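Side-chain contact in alcohol dehydrogenase (Thermus sp., PDB 4CPD), which probably oxidises alcohols with NAD+ as the hydride acceptor, as a zinc-dependent member of the medium-chain dehydrogenase family: residues E60-V65 / R146-G151. Sequence-based numbering, arbitrary orientation.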
ATOM      1  N   GLU A  60     -22.941 -16.195  -1.491  1.00 37.66           N
ATOM      2  CA  GLU A  60     -22.976 -16.260  -0.049  1.00 38.63           C
ATOM      3  C   GLU A  60     -23.817 -17.467   0.438  1.00 38.48           C
ATOM      4  O   GLU A  60     -24.994 -17.548   0.106  1.00 36.39           O
ATOM      5  CB  GLU A  60     -23.592 -15.010   0.476  1.00 39.72           C
ATOM      6  CG  GLU A  60     -22.760 -13.751   0.352  1.00 39.82           C
ATOM      7  CD  GLU A  60     -23.585 -12.552   0.791  1.00 41.32           C
ATOM      8  OE1 GLU A  60     -24.542 -12.188   0.088  1.00 41.65           O
ATOM      9  OE2 GLU A  60     -23.325 -11.973   1.850  1.00 48.20           O
ATOM     10  N   PHE A  61     -23.202 -18.385   1.201  1.00 36.16           N
ATOM     11  CA  PHE A  61     -23.903 -19.568   1.662  1.00 38.59           C
ATOM     12  C   PHE A  61     -23.399 -20.156   2.966  1.00 42.99           C
ATOM     13  O   PHE A  61     -22.236 -19.995   3.354  1.00 44.70           O
ATOM     14  CB  PHE A  61     -23.802 -20.650   0.613  1.00 38.86           C
ATOM     15  CG  PHE A  61     -22.431 -21.238   0.481  1.00 36.02           C
ATOM     16  CD1 PHE A  61     -21.463 -20.592  -0.230  1.00 35.82           C
ATOM     17  CD2 PHE A  61     -22.125 -22.430   1.074  1.00 36.71           C
ATOM     18  CE1 PHE A  61     -20.197 -21.124  -0.344  1.00 38.77           C
ATOM     19  CE2 PHE A  61     -20.864 -22.983   0.969  1.00 38.10           C
ATOM     20  CZ  PHE A  61     -19.893 -22.327   0.267  1.00 38.59           C
ATOM     21  N   VAL A  62     -24.307 -20.863   3.618  1.00 44.56           N
ATOM     22  CA  VAL A  62     -23.977 -21.802   4.690  1.00 45.11           C
ATOM     23  C   VAL A  62     -24.904 -23.000   4.536  1.00 41.54           C
ATOM     24  O   VAL A  62     -26.074 -22.846   4.177  1.00 38.36           O
ATOM     25  CB  VAL A  62     -24.142 -21.155   6.097  1.00 44.22           C
ATOM     26  CG1 VAL A  62     -25.513 -20.509   6.235  1.00 40.44           C
ATOM     27  CG2 VAL A  62     -23.857 -22.177   7.205  1.00 41.42           C
ATOM     28  N   GLY A  63     -24.392 -24.187   4.795  1.00 40.82           N
ATOM     29  CA  GLY A  63     -25.209 -25.384   4.617  1.00 42.83           C
ATOM     30  C   GLY A  63     -24.555 -26.628   5.129  1.00 39.97           C
ATOM     31  O   GLY A  63     -23.618 -26.564   5.895  1.00 39.32           O
ATOM     32  N   GLN A  64     -25.065 -27.767   4.689  1.00 45.50           N
ATOM     33  CA  GLN A  64     -24.524 -29.095   5.077  1.00 47.64           C
ATOM     34  C   GLN A  64     -24.038 -29.902   3.884  1.00 47.65           C
ATOM     35  O   GLN A  64     -24.604 -29.836   2.777  1.00 45.74           O
ATOM     36  CB  GLN A  64     -25.586 -29.922   5.766  1.00 46.36           C
ATOM     37  CG  GLN A  64     -25.941 -29.427   7.140  1.00 52.96           C
ATOM     38  CD  GLN A  64     -27.106 -30.199   7.728  1.00 53.82           C
ATOM     39  OE1 GLN A  64     -28.242 -30.057   7.267  1.00 53.67           O
ATOM     40  NE2 GLN A  64     -26.831 -31.034   8.734  1.00 50.59           N
ATOM     41  N   VAL A  65     -23.001 -30.689   4.130  1.00 46.46           N
ATOM     42  CA  VAL A  65     -22.379 -31.464   3.079  1.00 48.36           C
ATOM     43  C   VAL A  65     -23.334 -32.579   2.639  1.00 48.20           C
ATOM     44  O   VAL A  65     -23.804 -33.323   3.449  1.00 48.07           O
ATOM     45  CB  VAL A  65     -21.064 -32.062   3.599  1.00 48.91           C
ATOM     46  CG1 VAL A  65     -20.425 -33.008   2.592  1.00 53.73           C
ATOM     47  CG2 VAL A  65     -20.089 -30.959   3.934  1.00 47.87           C
ATOM     48  N   ARG A 146     -25.051 -16.716  11.704  1.00 47.87           N
ATOM     49  CA  ARG A 146     -23.867 -15.931  12.076  1.00 46.23           C
ATOM     50  C   ARG A 146     -22.728 -16.311  11.152  1.00 43.10           C
ATOM     51  O   ARG A 146     -22.051 -15.437  10.618  1.00 41.64           O
ATOM     52  CB  ARG A 146     -23.456 -16.191  13.531  1.00 50.12           C
ATOM     53  CG  ARG A 146     -22.674 -15.047  14.150  1.00 51.81           C
ATOM     54  CD  ARG A 146     -21.758 -15.448  15.307  1.00 55.59           C
ATOM     55  NE  ARG A 146     -22.207 -15.450  16.727  1.00 60.82           N
ATOM     56  CZ  ARG A 146     -23.090 -14.645  17.332  1.00 58.36           C
ATOM     57  NH1 ARG A 146     -23.771 -13.705  16.707  1.00 55.41           N
ATOM     58  NH2 ARG A 146     -23.294 -14.810  18.623  1.00 59.34           N
ATOM     59  N   ALA A 147     -22.549 -17.621  10.955  1.00 37.59           N
ATOM     60  CA  ALA A 147     -21.418 -18.150  10.197  1.00 37.35           C
ATOM     61  C   ALA A 147     -21.368 -17.656   8.771  1.00 36.10           C
ATOM     62  O   ALA A 147     -20.273 -17.465   8.216  1.00 37.26           O
ATOM     63  CB  ALA A 147     -21.414 -19.676  10.197  1.00 37.92           C
ATOM     64  N   ILE A 148     -22.524 -17.468   8.159  1.00 33.55           N
ATOM     65  CA  ILE A 148     -22.532 -17.189   6.720  1.00 35.11           C
ATOM     66  C   ILE A 148     -21.659 -15.985   6.341  1.00 31.76           C
ATOM     67  O   ILE A 148     -21.017 -15.984   5.307  1.00 35.73           O
ATOM     68  CB  ILE A 148     -23.954 -17.058   6.156  1.00 36.22           C
ATOM     69  CG1 ILE A 148     -23.908 -16.828   4.647  1.00 37.35           C
ATOM     70  CG2 ILE A 148     -24.719 -15.927   6.824  1.00 36.80           C
ATOM     71  CD1 ILE A 148     -25.242 -17.046   3.977  1.00 40.76           C
ATOM     72  N   PHE A 149     -21.574 -15.015   7.222  1.00 31.68           N
ATOM     73  CA  PHE A 149     -20.823 -13.783   6.963  1.00 32.45           C
ATOM     74  C   PHE A 149     -19.315 -13.970   6.817  1.00 33.67           C
ATOM     75  O   PHE A 149     -18.641 -13.222   6.094  1.00 36.45           O
ATOM     76  CB  PHE A 149     -21.132 -12.786   8.042  1.00 32.42           C
ATOM     77  CG  PHE A 149     -22.560 -12.358   8.032  1.00 35.66           C
ATOM     78  CD1 PHE A 149     -23.532 -13.081   8.680  1.00 35.79           C
ATOM     79  CD2 PHE A 149     -22.942 -11.279   7.291  1.00 41.19           C
ATOM     80  CE1 PHE A 149     -24.862 -12.690   8.632  1.00 37.47           C
ATOM     81  CE2 PHE A 149     -24.268 -10.870   7.247  1.00 45.37           C
ATOM     82  CZ  PHE A 149     -25.233 -11.579   7.926  1.00 39.39           C
ATOM     83  N   ALA A 150     -18.798 -15.022   7.439  1.00 33.01           N
ATOM     84  CA  ALA A 150     -17.388 -15.360   7.326  1.00 32.69           C
ATOM     85  C   ALA A 150     -16.948 -15.617   5.885  1.00 35.98           C
ATOM     86  O   ALA A 150     -15.769 -15.409   5.544  1.00 35.27           O
ATOM     87  CB  ALA A 150     -17.079 -16.571   8.181  1.00 31.86           C
ATOM     88  N   GLY A 151     -17.881 -16.087   5.061  1.00 37.68           N
ATOM     89  CA  GLY A 151     -17.557 -16.444   3.699  1.00 41.57           C
ATOM     90  C   GLY A 151     -17.374 -15.270   2.760  1.00 42.11           C
ATOM     91  O   GLY A 151     -16.735 -15.441   1.688  1.00 42.77           O
TER
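Ile148 meets Phe61 through its backbone rather than its ring: CD1 of Ile148 sits over one face of the peptide group joining Glu60 to Phe61, 3.7 Å from Phe61 CA, because the side chain of Phe61 leaves its CA away from residues 146-151. The other ring, that of Phe149, has the carbonyl oxygen of Arg146 in plane at its edge. Isoleucine suits position 148 because its longer CG1-CD1 branch, with CG1 anti to the backbone N (chi1 -178°), reaches the strand backbone while its beta-branched CB packs against Val62. Compact, beta-branched and directed toward Ile148, Val62 brings CG1 to 3.8 Å from Ile148 CB, the two side chains crossing at about a right angle. Strand 60-68 belongs to the GroES-like catalytic domain, pairing antiparallel with strands 28-37 and 80-82, and residues 146-151 lead directly into Asp152, a ligand of the same zinc ion as Cys38 and His59. An alanine at Ile148 would likely leave the Glu60-Phe61 peptide without its apolar cover and Val62 with only the CB contact. Glutamate combines an aliphatic stem, Glu60 CB lying 4.4 Å from Ile148 CD1, with a carboxylate that forms a salt bridge with Lys340 close to Cys38 and Asp152.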